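Local atomic coordinates of predicted protease of the collagenase family (Methanopyrus kandleri, PDB entry 5D88), a protein that probably acts as a peptidase of the U32 family, built on a TIM barrel that binds a zinc ion. Residues A[49-54]-A[82-87]; A[190-195]-A[246-251]; A[134-139]-A[158-163]. All blocks are in the same frame, centred on the assembly; numbering follows the deposited sequence.

Contact 1 (A[49-54]-A[82-87])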
ATOM      1  N   THR A  49       3.223 -12.910  14.742  1.00 26.34           N
ATOM      2  CA  THR A  49       2.823 -13.336  13.410  1.00 25.53           C
ATOM      3  C   THR A  49       1.321 -13.376  13.213  1.00 25.08           C
ATOM      4  O   THR A  49       0.801 -12.854  12.218  1.00 25.30           O
ATOM      5  CB  THR A  49       3.438 -14.703  13.171  1.00 27.43           C
ATOM      6  OG1 THR A  49       4.842 -14.602  13.467  1.00 27.36           O
ATOM      7  CG2 THR A  49       3.218 -15.144  11.748  1.00 27.12           C
ATOM      8  N   GLU A  50       0.612 -14.057  14.108  1.00 25.99           N
ATOM      9  CA  GLU A  50      -0.796 -14.320  13.877  1.00 26.26           C
ATOM     10  C   GLU A  50      -1.656 -13.058  13.960  1.00 24.31           C
ATOM     11  O   GLU A  50      -2.829 -13.122  13.614  1.00 25.85           O
ATOM     12  CB  GLU A  50      -1.297 -15.383  14.867  1.00 30.82           C
ATOM     13  CG  GLU A  50      -1.446 -14.917  16.304  1.00 35.53           C
ATOM     14  CD  GLU A  50      -2.313 -15.850  17.152  1.00 43.25           C
ATOM     15  OE1 GLU A  50      -3.544 -15.912  16.952  1.00 47.87           O
ATOM     16  OE2 GLU A  50      -1.767 -16.520  18.041  1.00 46.65           O
ATOM     17  N   HIS A  51      -1.092 -11.916  14.343  1.00 23.72           N
ATOM     18  CA  HIS A  51      -1.807 -10.657  14.332  1.00 24.95           C
ATOM     19  C   HIS A  51      -1.486  -9.770  13.139  1.00 25.98           C
ATOM     20  O   HIS A  51      -2.063  -8.680  13.029  1.00 25.16           O
ATOM     21  CB  HIS A  51      -1.546  -9.946  15.645  1.00 28.41           C
ATOM     22  CG  HIS A  51      -2.095 -10.711  16.800  1.00 32.84           C
ATOM     23  ND1 HIS A  51      -1.324 -11.160  17.849  1.00 39.03           N
ATOM     24  CD2 HIS A  51      -3.346 -11.169  17.027  1.00 32.21           C
ATOM     25  CE1 HIS A  51      -2.088 -11.831  18.694  1.00 39.10           C
ATOM     26  NE2 HIS A  51      -3.320 -11.852  18.219  1.00 37.98           N
ATOM     27  N   GLY A  52      -0.622 -10.229  12.226  1.00 23.66           N
ATOM     28  CA  GLY A  52      -0.376  -9.544  10.971  1.00 22.63           C
ATOM     29  C   GLY A  52       0.930  -8.779  10.942  1.00 21.80           C
ATOM     30  O   GLY A  52       1.123  -7.801  11.676  1.00 22.30           O
ATOM     31  N   VAL A  53       1.836  -9.245  10.084  1.00 21.51           N
ATOM     32  CA  VAL A  53       3.165  -8.677   9.899  1.00 22.34           C
ATOM     33  C   VAL A  53       3.370  -8.429   8.405  1.00 22.13           C
ATOM     34  O   VAL A  53       3.174  -9.339   7.591  1.00 22.31           O
ATOM     35  CB  VAL A  53       4.259  -9.614  10.451  1.00 22.82           C
ATOM     36  CG1 VAL A  53       5.643  -8.993  10.223  1.00 22.72           C
ATOM     37  CG2 VAL A  53       4.029  -9.872  11.949  1.00 24.27           C
ATOM     38  N   ALA A  54       3.741  -7.194   8.048  1.00 22.36           N
ATOM     39  CA  ALA A  54       4.059  -6.834   6.665  1.00 22.17           C
ATOM     40  C   ALA A  54       5.540  -6.948   6.340  1.00 21.46           C
ATOM     41  O   ALA A  54       5.906  -7.140   5.174  1.00 23.53           O
ATOM     42  CB  ALA A  54       3.603  -5.403   6.379  1.00 21.47           C
ATOM     43  N   ALA A  82       6.727  -5.647  20.143  1.00 27.15           N
ATOM     44  CA  ALA A  82       6.005  -6.513  19.228  1.00 25.14           C
ATOM     45  C   ALA A  82       5.957  -5.861  17.858  1.00 25.37           C
ATOM     46  O   ALA A  82       5.595  -4.687  17.737  1.00 27.38           O
ATOM     47  CB  ALA A  82       4.579  -6.743  19.738  1.00 26.63           C
ATOM     48  N   LEU A  83       6.286  -6.630  16.828  1.00 25.01           N
ATOM     49  CA  LEU A  83       6.144  -6.199  15.441  1.00 24.62           C
ATOM     50  C   LEU A  83       4.806  -6.706  14.922  1.00 22.83           C
ATOM     51  O   LEU A  83       4.607  -7.916  14.754  1.00 25.17           O
ATOM     52  CB  LEU A  83       7.305  -6.712  14.591  1.00 23.25           C
ATOM     53  CG  LEU A  83       7.325  -6.335  13.107  1.00 24.76           C
ATOM     54  CD1 LEU A  83       7.490  -4.814  12.930  1.00 27.26           C
ATOM     55  CD2 LEU A  83       8.445  -7.062  12.420  1.00 27.26           C
ATOM     56  N   MET A  84       3.897  -5.770  14.675  1.00 22.94           N
ATOM     57  CA  MET A  84       2.529  -6.043  14.220  1.00 21.23           C
ATOM     58  C   MET A  84       2.218  -5.006  13.145  1.00 22.75           C
ATOM     59  O   MET A  84       1.294  -4.208  13.253  1.00 23.85           O
ATOM     60  CB  MET A  84       1.525  -5.970  15.372  1.00 24.14           C
ATOM     61  CG  MET A  84       0.173  -6.543  15.004  1.00 27.44           C
ATOM     62  SD  MET A  84      -0.941  -6.560  16.407  1.00 27.78           S
ATOM     63  CE  MET A  84      -1.078  -4.825  16.646  1.00 29.48           C
ATOM     64  N   ASP A  85       3.029  -4.998  12.083  1.00 21.31           N
ATOM     65  CA  ASP A  85       3.041  -3.879  11.150  1.00 21.24           C
ATOM     66  C   ASP A  85       2.342  -4.191   9.838  1.00 21.67           C
ATOM     67  O   ASP A  85       2.707  -3.640   8.804  1.00 22.40           O
ATOM     68  CB  ASP A  85       4.462  -3.383  10.898  1.00 21.84           C
ATOM     69  CG  ASP A  85       5.343  -4.379  10.174  1.00 22.74           C
ATOM     70  OD1 ASP A  85       5.009  -5.555  10.056  1.00 23.22           O
ATOM     71  OD2 ASP A  85       6.415  -3.952   9.717  1.00 26.13           O
ATOM     72  N   PHE A  86       1.299  -5.010   9.882  1.00 21.12           N
ATOM     73  CA  PHE A  86       0.465  -5.221   8.711  1.00 21.75           C
ATOM     74  C   PHE A  86       0.059  -3.903   8.063  1.00 21.19           C
ATOM     75  O   PHE A  86      -0.228  -2.910   8.743  1.00 23.17           O
ATOM     76  CB  PHE A  86      -0.790  -6.035   9.064  1.00 22.38           C
ATOM     77  CG  PHE A  86      -1.694  -5.399  10.078  1.00 22.41           C
ATOM     78  CD1 PHE A  86      -2.637  -4.465   9.686  1.00 23.05           C
ATOM     79  CD2 PHE A  86      -1.626  -5.777  11.412  1.00 22.25           C
ATOM     80  CE1 PHE A  86      -3.486  -3.915  10.591  1.00 25.14           C
ATOM     81  CE2 PHE A  86      -2.484  -5.234  12.344  1.00 24.37           C
ATOM     82  CZ  PHE A  86      -3.415  -4.291  11.936  1.00 26.30           C
ATOM     83  N   THR A  87       0.012  -3.910   6.729  1.00 21.29           N
ATOM     84  CA  THR A  87      -0.428  -2.748   5.975  1.00 21.60           C
ATOM     85  C   THR A  87      -1.863  -2.868   5.503  1.00 22.52           C
ATOM     86  O   THR A  87      -2.393  -1.917   4.907  1.00 22.95           O
ATOM     87  CB  THR A  87       0.512  -2.506   4.789  1.00 21.70           C
ATOM     88  OG1 THR A  87       0.676  -3.704   4.013  1.00 23.50           O
ATOM     89  CG2 THR A  87       1.863  -2.024   5.313  1.00 23.03           C
TER

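Contact 2 (A[190-195]-A[246-251]). With ACT (acetate ion), chain C.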
ATOM      1  N   VAL A 190      17.756  -1.107   9.178  1.00 30.50           N
ATOM      2  CA  VAL A 190      18.892  -1.560   8.372  1.00 30.84           C
ATOM      3  C   VAL A 190      18.630  -2.974   7.876  1.00 30.07           C
ATOM      4  O   VAL A 190      18.391  -3.885   8.675  1.00 29.44           O
ATOM      5  CB  VAL A 190      20.195  -1.519   9.181  1.00 33.38           C
ATOM      6  CG1 VAL A 190      21.376  -1.960   8.320  1.00 35.37           C
ATOM      7  CG2 VAL A 190      20.390  -0.117   9.772  1.00 37.43           C
ATOM      8  N   GLY A 191      18.739  -3.164   6.567  1.00 29.56           N
ATOM      9  CA  GLY A 191      18.406  -4.427   5.960  1.00 30.82           C
ATOM     10  C   GLY A 191      16.969  -4.501   5.541  1.00 30.88           C
ATOM     11  O   GLY A 191      16.436  -5.603   5.368  1.00 34.30           O
ATOM     12  N   ALA A 192      16.324  -3.353   5.397  1.00 29.86           N
ATOM     13  CA  ALA A 192      14.912  -3.259   5.081  1.00 28.30           C
ATOM     14  C   ALA A 192      14.730  -2.806   3.643  1.00 27.77           C
ATOM     15  O   ALA A 192      15.606  -2.177   3.048  1.00 29.43           O
ATOM     16  CB  ALA A 192      14.219  -2.284   6.027  1.00 30.47           C
ATOM     17  N   ILE A 193      13.565  -3.102   3.106  1.00 28.50           N
ATOM     18  CA  ILE A 193      13.212  -2.758   1.733  1.00 26.69           C
ATOM     19  C   ILE A 193      12.576  -1.377   1.718  1.00 27.66           C
ATOM     20  O   ILE A 193      11.788  -1.036   2.598  1.00 27.98           O
ATOM     21  CB  ILE A 193      12.269  -3.821   1.151  1.00 28.12           C
ATOM     22  CG1 ILE A 193      12.972  -5.176   1.105  1.00 30.59           C
ATOM     23  CG2 ILE A 193      11.808  -3.453  -0.256  1.00 30.06           C
ATOM     24  CD1 ILE A 193      12.002  -6.283   1.114  1.00 31.35           C
ATOM     25  N   THR A 194      12.963  -0.560   0.738  1.00 29.07           N
ATOM     26  CA  THR A 194      12.355   0.749   0.543  1.00 28.43           C
ATOM     27  C   THR A 194      11.082   0.643  -0.282  1.00 27.85           C
ATOM     28  O   THR A 194      10.958  -0.198  -1.177  1.00 28.60           O
ATOM     29  CB  THR A 194      13.315   1.722  -0.144  1.00 28.94           C
ATOM     30  OG1 THR A 194      12.598   2.901  -0.514  1.00 29.21           O
ATOM     31  CG2 THR A 194      13.935   1.143  -1.384  1.00 28.76           C
ATOM     32  N   PHE A 195      10.118   1.508   0.041  1.00 28.31           N
ATOM     33  CA  PHE A 195       8.905   1.603  -0.741  1.00 28.49           C
ATOM     34  C   PHE A 195       9.173   2.035  -2.176  1.00 28.35           C
ATOM     35  O   PHE A 195       8.281   1.894  -3.024  1.00 28.75           O
ATOM     36  CB  PHE A 195       7.941   2.579  -0.041  1.00 30.82           C
ATOM     37  CG  PHE A 195       6.531   2.374  -0.403  1.00 33.06           C
ATOM     38  CD1 PHE A 195       5.762   1.445   0.282  1.00 35.34           C
ATOM     39  CD2 PHE A 195       5.953   3.114  -1.418  1.00 35.95           C
ATOM     40  CE1 PHE A 195       4.436   1.257  -0.022  1.00 38.21           C
ATOM     41  CE2 PHE A 195       4.620   2.915  -1.758  1.00 37.69           C
ATOM     42  CZ  PHE A 195       3.861   1.977  -1.051  1.00 39.46           C
ATOM     43  N   PHE A 246      17.439   0.028  14.079  1.00 30.17           N
ATOM     44  CA  PHE A 246      16.752  -1.256  14.120  1.00 29.25           C
ATOM     45  C   PHE A 246      17.404  -2.144  13.076  1.00 30.16           C
ATOM     46  O   PHE A 246      17.301  -1.879  11.873  1.00 31.71           O
ATOM     47  CB  PHE A 246      15.263  -1.053  13.860  1.00 29.89           C
ATOM     48  CG  PHE A 246      14.474  -2.311  13.665  1.00 29.40           C
ATOM     49  CD1 PHE A 246      14.777  -3.486  14.333  1.00 30.93           C
ATOM     50  CD2 PHE A 246      13.381  -2.299  12.811  1.00 31.97           C
ATOM     51  CE1 PHE A 246      14.003  -4.636  14.122  1.00 31.06           C
ATOM     52  CE2 PHE A 246      12.604  -3.443  12.615  1.00 33.27           C
ATOM     53  CZ  PHE A 246      12.922  -4.606  13.269  1.00 32.06           C
ATOM     54  N   ILE A 247      18.071  -3.192  13.541  1.00 30.58           N
ATOM     55  CA  ILE A 247      18.756  -4.134  12.667  1.00 31.16           C
ATOM     56  C   ILE A 247      17.812  -5.284  12.345  1.00 29.92           C
ATOM     57  O   ILE A 247      17.408  -6.030  13.244  1.00 30.81           O
ATOM     58  CB  ILE A 247      20.034  -4.659  13.331  1.00 35.16           C
ATOM     59  CG1 ILE A 247      20.929  -3.496  13.738  1.00 41.23           C
ATOM     60  CG2 ILE A 247      20.730  -5.629  12.412  1.00 34.82           C
ATOM     61  CD1 ILE A 247      21.334  -2.626  12.590  1.00 45.99           C
ATOM     62  N   LEU A 248      17.479  -5.457  11.061  1.00 29.86           N
ATOM     63  CA  LEU A 248      16.662  -6.606  10.665  1.00 34.98           C
ATOM     64  C   LEU A 248      17.514  -7.842  10.412  1.00 40.50           C
ATOM     65  O   LEU A 248      17.324  -8.879  11.049  1.00 45.20           O
ATOM     66  CB  LEU A 248      15.870  -6.314   9.398  1.00 38.16           C
ATOM     67  CG  LEU A 248      14.595  -5.547   9.516  1.00 38.22           C
ATOM     68  CD1 LEU A 248      15.010  -4.146   9.828  1.00 41.17           C
ATOM     69  CD2 LEU A 248      13.809  -5.632   8.239  1.00 39.98           C
ATOM     70  N   ALA A 249      18.418  -7.753   9.451  1.00 48.28           N
ATOM     71  CA  ALA A 249      19.260  -8.874   9.050  1.00 53.33           C
ATOM     72  C   ALA A 249      20.651  -8.698   9.645  1.00 57.80           C
ATOM     73  O   ALA A 249      21.354  -7.736   9.324  1.00 56.69           O
ATOM     74  CB  ALA A 249      19.318  -8.964   7.533  1.00 57.00           C
ATOM     75  N   SER A 250      21.043  -9.631  10.507  1.00 64.58           N
ATOM     76  CA  SER A 250      22.268  -9.520  11.281  1.00 69.17           C
ATOM     77  C   SER A 250      23.349 -10.503  10.844  1.00 68.92           C
ATOM     78  O   SER A 250      24.484 -10.413  11.333  1.00 70.81           O
ATOM     79  CB  SER A 250      21.952  -9.744  12.772  1.00 73.02           C
ATOM     80  OG  SER A 250      23.097  -9.537  13.582  1.00 75.58           O
ATOM     81  N   GLY A 251      23.040 -11.398   9.926  1.00 64.23           N
ATOM     82  CA  GLY A 251      23.814 -12.587   9.681  1.00 61.50           C
ATOM     83  C   GLY A 251      22.911 -13.640   9.063  1.00 61.93           C
ATOM     84  O   GLY A 251      21.921 -13.306   8.423  1.00 58.71           O
TER
HETATM   85  C   ACT C 302      11.136  -5.537   4.634  1.00 29.69           C
HETATM   86  O   ACT C 302      11.452  -4.326   4.547  1.00 28.53           O
HETATM   87  OXT ACT C 302       9.917  -5.801   4.516  1.00 30.11           O
HETATM   88  CH3 ACT C 302      12.169  -6.612   4.834  1.00 29.97           C

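Contact 3 (A[134-139]-A[158-163])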
ATOM      1  N   ASP A 134      -0.522   2.419  27.199  1.00 36.06           N
ATOM      2  CA  ASP A 134       0.664   3.113  27.698  1.00 36.69           C
ATOM      3  C   ASP A 134       1.916   2.386  27.230  1.00 36.64           C
ATOM      4  O   ASP A 134       2.816   2.071  28.003  1.00 42.44           O
ATOM      5  CB  ASP A 134       0.635   3.203  29.216  1.00 41.18           C
ATOM      6  CG  ASP A 134       1.727   4.074  29.768  1.00 47.59           C
ATOM      7  OD1 ASP A 134       2.204   4.973  29.052  1.00 50.52           O
ATOM      8  OD2 ASP A 134       2.107   3.859  30.937  1.00 50.66           O
ATOM      9  N   LEU A 135       1.942   2.065  25.955  1.00 34.20           N
ATOM     10  CA  LEU A 135       3.048   1.407  25.274  1.00 34.61           C
ATOM     11  C   LEU A 135       3.739   2.414  24.361  1.00 34.50           C
ATOM     12  O   LEU A 135       3.124   3.394  23.921  1.00 35.12           O
ATOM     13  CB  LEU A 135       2.528   0.225  24.441  1.00 36.44           C
ATOM     14  CG  LEU A 135       1.758  -0.853  25.181  1.00 40.33           C
ATOM     15  CD1 LEU A 135       1.091  -1.845  24.245  1.00 41.85           C
ATOM     16  CD2 LEU A 135       2.698  -1.564  26.097  1.00 42.88           C
ATOM     17  N   THR A 136       5.014   2.157  24.054  1.00 32.50           N
ATOM     18  CA  THR A 136       5.701   2.931  23.025  1.00 29.74           C
ATOM     19  C   THR A 136       5.077   2.623  21.672  1.00 28.68           C
ATOM     20  O   THR A 136       5.002   1.460  21.274  1.00 30.32           O
ATOM     21  CB  THR A 136       7.198   2.595  22.977  1.00 31.19           C
ATOM     22  OG1 THR A 136       7.776   2.721  24.268  1.00 33.26           O
ATOM     23  CG2 THR A 136       7.930   3.536  22.032  1.00 33.06           C
ATOM     24  N   VAL A 137       4.647   3.655  20.956  1.00 27.11           N
ATOM     25  CA  VAL A 137       4.012   3.492  19.650  1.00 27.21           C
ATOM     26  C   VAL A 137       5.039   3.831  18.577  1.00 26.21           C
ATOM     27  O   VAL A 137       5.429   4.995  18.421  1.00 27.85           O
ATOM     28  CB  VAL A 137       2.761   4.366  19.514  1.00 28.50           C
ATOM     29  CG1 VAL A 137       2.092   4.137  18.172  1.00 30.38           C
ATOM     30  CG2 VAL A 137       1.790   4.087  20.639  1.00 30.71           C
ATOM     31  N   VAL A 138       5.486   2.806  17.849  1.00 26.28           N
ATOM     32  CA  VAL A 138       6.527   2.926  16.826  1.00 26.01           C
ATOM     33  C   VAL A 138       5.872   2.729  15.465  1.00 25.23           C
ATOM     34  O   VAL A 138       5.229   1.700  15.221  1.00 25.56           O
ATOM     35  CB  VAL A 138       7.639   1.888  17.024  1.00 26.57           C
ATOM     36  CG1 VAL A 138       8.741   2.064  15.976  1.00 27.35           C
ATOM     37  CG2 VAL A 138       8.207   1.953  18.412  1.00 28.23           C
ATOM     38  N   VAL A 139       6.045   3.695  14.570  1.00 24.41           N
ATOM     39  CA  VAL A 139       5.587   3.533  13.196  1.00 23.77           C
ATOM     40  C   VAL A 139       6.646   2.763  12.415  1.00 22.72           C
ATOM     41  O   VAL A 139       7.804   3.193  12.304  1.00 24.02           O
ATOM     42  CB  VAL A 139       5.297   4.880  12.536  1.00 23.73           C
ATOM     43  CG1 VAL A 139       4.866   4.665  11.087  1.00 24.30           C
ATOM     44  CG2 VAL A 139       4.213   5.630  13.317  1.00 24.97           C
ATOM     45  N   GLY A 158      -0.457   9.969  17.195  1.00 30.60           N
ATOM     46  CA  GLY A 158       0.046   9.482  18.467  1.00 30.74           C
ATOM     47  C   GLY A 158       1.349   8.701  18.426  1.00 31.17           C
ATOM     48  O   GLY A 158       1.721   8.074  19.420  1.00 33.49           O
ATOM     49  N   ALA A 159       2.066   8.726  17.315  1.00 29.12           N
ATOM     50  CA  ALA A 159       3.333   8.015  17.280  1.00 28.20           C
ATOM     51  C   ALA A 159       4.314   8.613  18.276  1.00 27.90           C
ATOM     52  O   ALA A 159       4.389   9.832  18.441  1.00 30.93           O
ATOM     53  CB  ALA A 159       3.937   8.050  15.874  1.00 29.68           C
ATOM     54  N   ASP A 160       5.069   7.734  18.944  1.00 30.09           N
ATOM     55  CA  ASP A 160       6.207   8.124  19.781  1.00 30.73           C
ATOM     56  C   ASP A 160       7.527   8.085  19.026  1.00 30.10           C
ATOM     57  O   ASP A 160       8.448   8.858  19.332  1.00 31.02           O
ATOM     58  CB  ASP A 160       6.315   7.184  20.984  1.00 32.83           C
ATOM     59  CG  ASP A 160       5.100   7.263  21.906  1.00 33.76           C
ATOM     60  OD1 ASP A 160       4.718   8.393  22.279  1.00 35.24           O
ATOM     61  OD2 ASP A 160       4.546   6.200  22.267  1.00 34.95           O
ATOM     62  N   VAL A 161       7.623   7.177  18.063  1.00 29.28           N
ATOM     63  CA  VAL A 161       8.821   6.911  17.269  1.00 28.91           C
ATOM     64  C   VAL A 161       8.355   6.682  15.845  1.00 28.63           C
ATOM     65  O   VAL A 161       7.363   5.978  15.627  1.00 28.35           O
ATOM     66  CB  VAL A 161       9.565   5.655  17.770  1.00 28.28           C
ATOM     67  CG1 VAL A 161      10.799   5.371  16.946  1.00 29.12           C
ATOM     68  CG2 VAL A 161       9.890   5.766  19.227  1.00 30.23           C
ATOM     69  N   ILE A 162       9.063   7.253  14.875  1.00 27.75           N
ATOM     70  CA  ILE A 162       8.769   7.023  13.468  1.00 27.18           C
ATOM     71  C   ILE A 162      10.001   6.426  12.811  1.00 27.43           C
ATOM     72  O   ILE A 162      11.092   6.998  12.892  1.00 28.27           O
ATOM     73  CB  ILE A 162       8.326   8.304  12.755  1.00 27.09           C
ATOM     74  CG1 ILE A 162       6.970   8.752  13.318  1.00 27.80           C
ATOM     75  CG2 ILE A 162       8.194   8.042  11.261  1.00 30.72           C
ATOM     76  CD1 ILE A 162       6.454  10.064  12.771  1.00 31.51           C
ATOM     77  N   THR A 163       9.825   5.270  12.189  1.00 26.06           N
ATOM     78  CA  THR A 163      10.857   4.656  11.365  1.00 26.71           C
ATOM     79  C   THR A 163      10.709   5.226   9.959  1.00 27.07           C
ATOM     80  O   THR A 163       9.633   5.123   9.357  1.00 29.26           O
ATOM     81  CB  THR A 163      10.714   3.130  11.336  1.00 26.28           C
ATOM     82  OG1 THR A 163      10.518   2.617  12.653  1.00 28.13           O
ATOM     83  CG2 THR A 163      11.952   2.500  10.779  1.00 26.21           C
TER
HETATM   84  O   HOH W   1       3.584   5.915  24.600  1.00 35.72           O

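Contact 1 (A[49-54]-A[82-87])
At the C-terminal end of a TIM barrel, where strands give way to the loops that carry the functional groups, residues 82-87 leave strand 79-83 and run past residues 49-54, part of the loop after strand 43-47. The side chain of D85 makes the strongest link. CB carries CG into the crowded position between the backbone N and the carbonyl carbon (chi1 66°), which turns the carboxylate toward the neighbouring loop. CG stays back from A54 N, and OD1 takes its hydrogen bond at 2.9 Å. The N-H arrives from above the carboxylate plane, 43° out of it, and CG1 of V53 touches the same oxygen at 3.5 Å. OD2 is held by the hydroxyls of S140 and T55, so partners from separate parts of the chain fix the rotation of this buried acid.

A second, weak hydrogen bond runs from F86 N to G52 O, at 3.3 Å with an angle of 139° at the hydrogen. G52 is almost dictated by its surroundings: its positive phi would jam a CB against the preceding carbonyl, and a CB would also collide with CD2 of F86. Without a CB on G52, the F86 ring can bring its edge up to the glycine, with G52 C in the ring plane. Beside it, the extended M84 chain bends at its last torsion, and SD packs on CB of H51, meeting the imidazole only obliquely.

Further along, T87 stands next to C88, which binds zinc together with H209; its OG1 is hydrogen-bonded to OD1 of N205 in the same chain, and its carbonyl O to N205 of the second subunit. The methyl of A54 sits 3.9 Å from CG2 of T87 and closer still, at 3.1 Å, to the carbonyl oxygen D85 O.

Contact 2 (A[190-195]-A[246-251])
Two nearly straight backbone hydrogen bonds hold V190 to the end of the strand beside it and the residue that follows: its N donates to F246 O at 2.8 Å, and its O accepts from L248 N at 3.0 Å. Both lie nearly along the C=O axis of their acceptors, as expected for one residue bridged between two of a parallel neighbour. V190 and I247 consequently point the same way, side by side, with CD1 of I247 folded back to 3.8 Å from CB of V190. L248, just past the strand, lays CD1 over one face of the F246 ring two residues earlier, while its CD2 reaches across to CB of A192 at 4.0 Å. G191, with phi 90°, turns the chain where a CB would be jammed against the preceding carbonyl.

Beyond this turn I193 N donates to an acetate oxygen at 2.8 Å, almost straight at 171°. The ion, probably from the crystallisation liquor, is also bonded by H141, R204 and the backbone N of L56. Outward again, I247 pairs with W25 of strand 23-27, so strand 244-247 joins the first strand to strand 185-190: the parallel closure that completes an eight-stranded TIM barrel.

Contact 3 (A[134-139]-A[158-163])
V137 O is gripped by two backbone N-H groups, D160 N at 2.8 Å and V161 N at 3.1 Å, both in the carbonyl plane. The N-H of the same residue is held too: V137 N donates to OD2 of D160 at 2.9 Å, along the lone pair of that oxygen facing away from OD1. With CG beside its backbone N (chi1 -63°), D160 thus uses both its backbone N-H and its carboxylate on one residue. A water donates to OD2 and to L135 O, extending the grip two residues back.

Further on, regular parallel pairing takes over. V139 N donates to V161 O, and V139 O is again doubly held, by T163 N at 2.9 Å in the carbonyl plane and by T163 OG1 at 2.8 Å from 27° above it. The hydroxyl reaches there because OG1 is anti to its own carbonyl carbon, beside the backbone N. Replacing T163 by a valine would remove the hydroxyl donor and would probably leave V139 O with a single backbone bond in this pairing.

V138 and V161 share one face, side by side, with CG2 of V138 at 4.0 Å from CB of V161, where R187 covers them. On the other face V139 drives CG2 against CB of A159 at 3.5 Å and toward CG1 of I162, under F154 of helix 148-157, while V137 packs on V126 and L129 of helix 123-132. This is a beta-alpha-beta crossover, and G158 ends its helix in a Schellman motif before the return strand. The chemistry implies a division of labour: apolar branches fill both faces, while two backbone N-H groups share V137 O, a backbone N-H and a hydroxyl share V139 O, and the D160 carboxylate takes the V137 N-H.

How the contacts relate
Read from the N terminus, contact 1 comes first: residues 82-87 return to the loop 49-54 after the excursion through helix 63-75 and strand 79-83. Contact 3 follows, closing the shorter crossover over helix 148-157 between adjacent strands 136-139 and 161-163. Contact 2 comes last, bringing strand 244-247 back to the end of strand 185-190 after helix 200-213. The three are in series, neither nested nor crossed. Their centres lie about 15 to 19 Å apart, and none touches another, yet all reach the same barrel sheet: contact 1 joins loops by the zinc site, while contacts 2 and 3 pair successive strands.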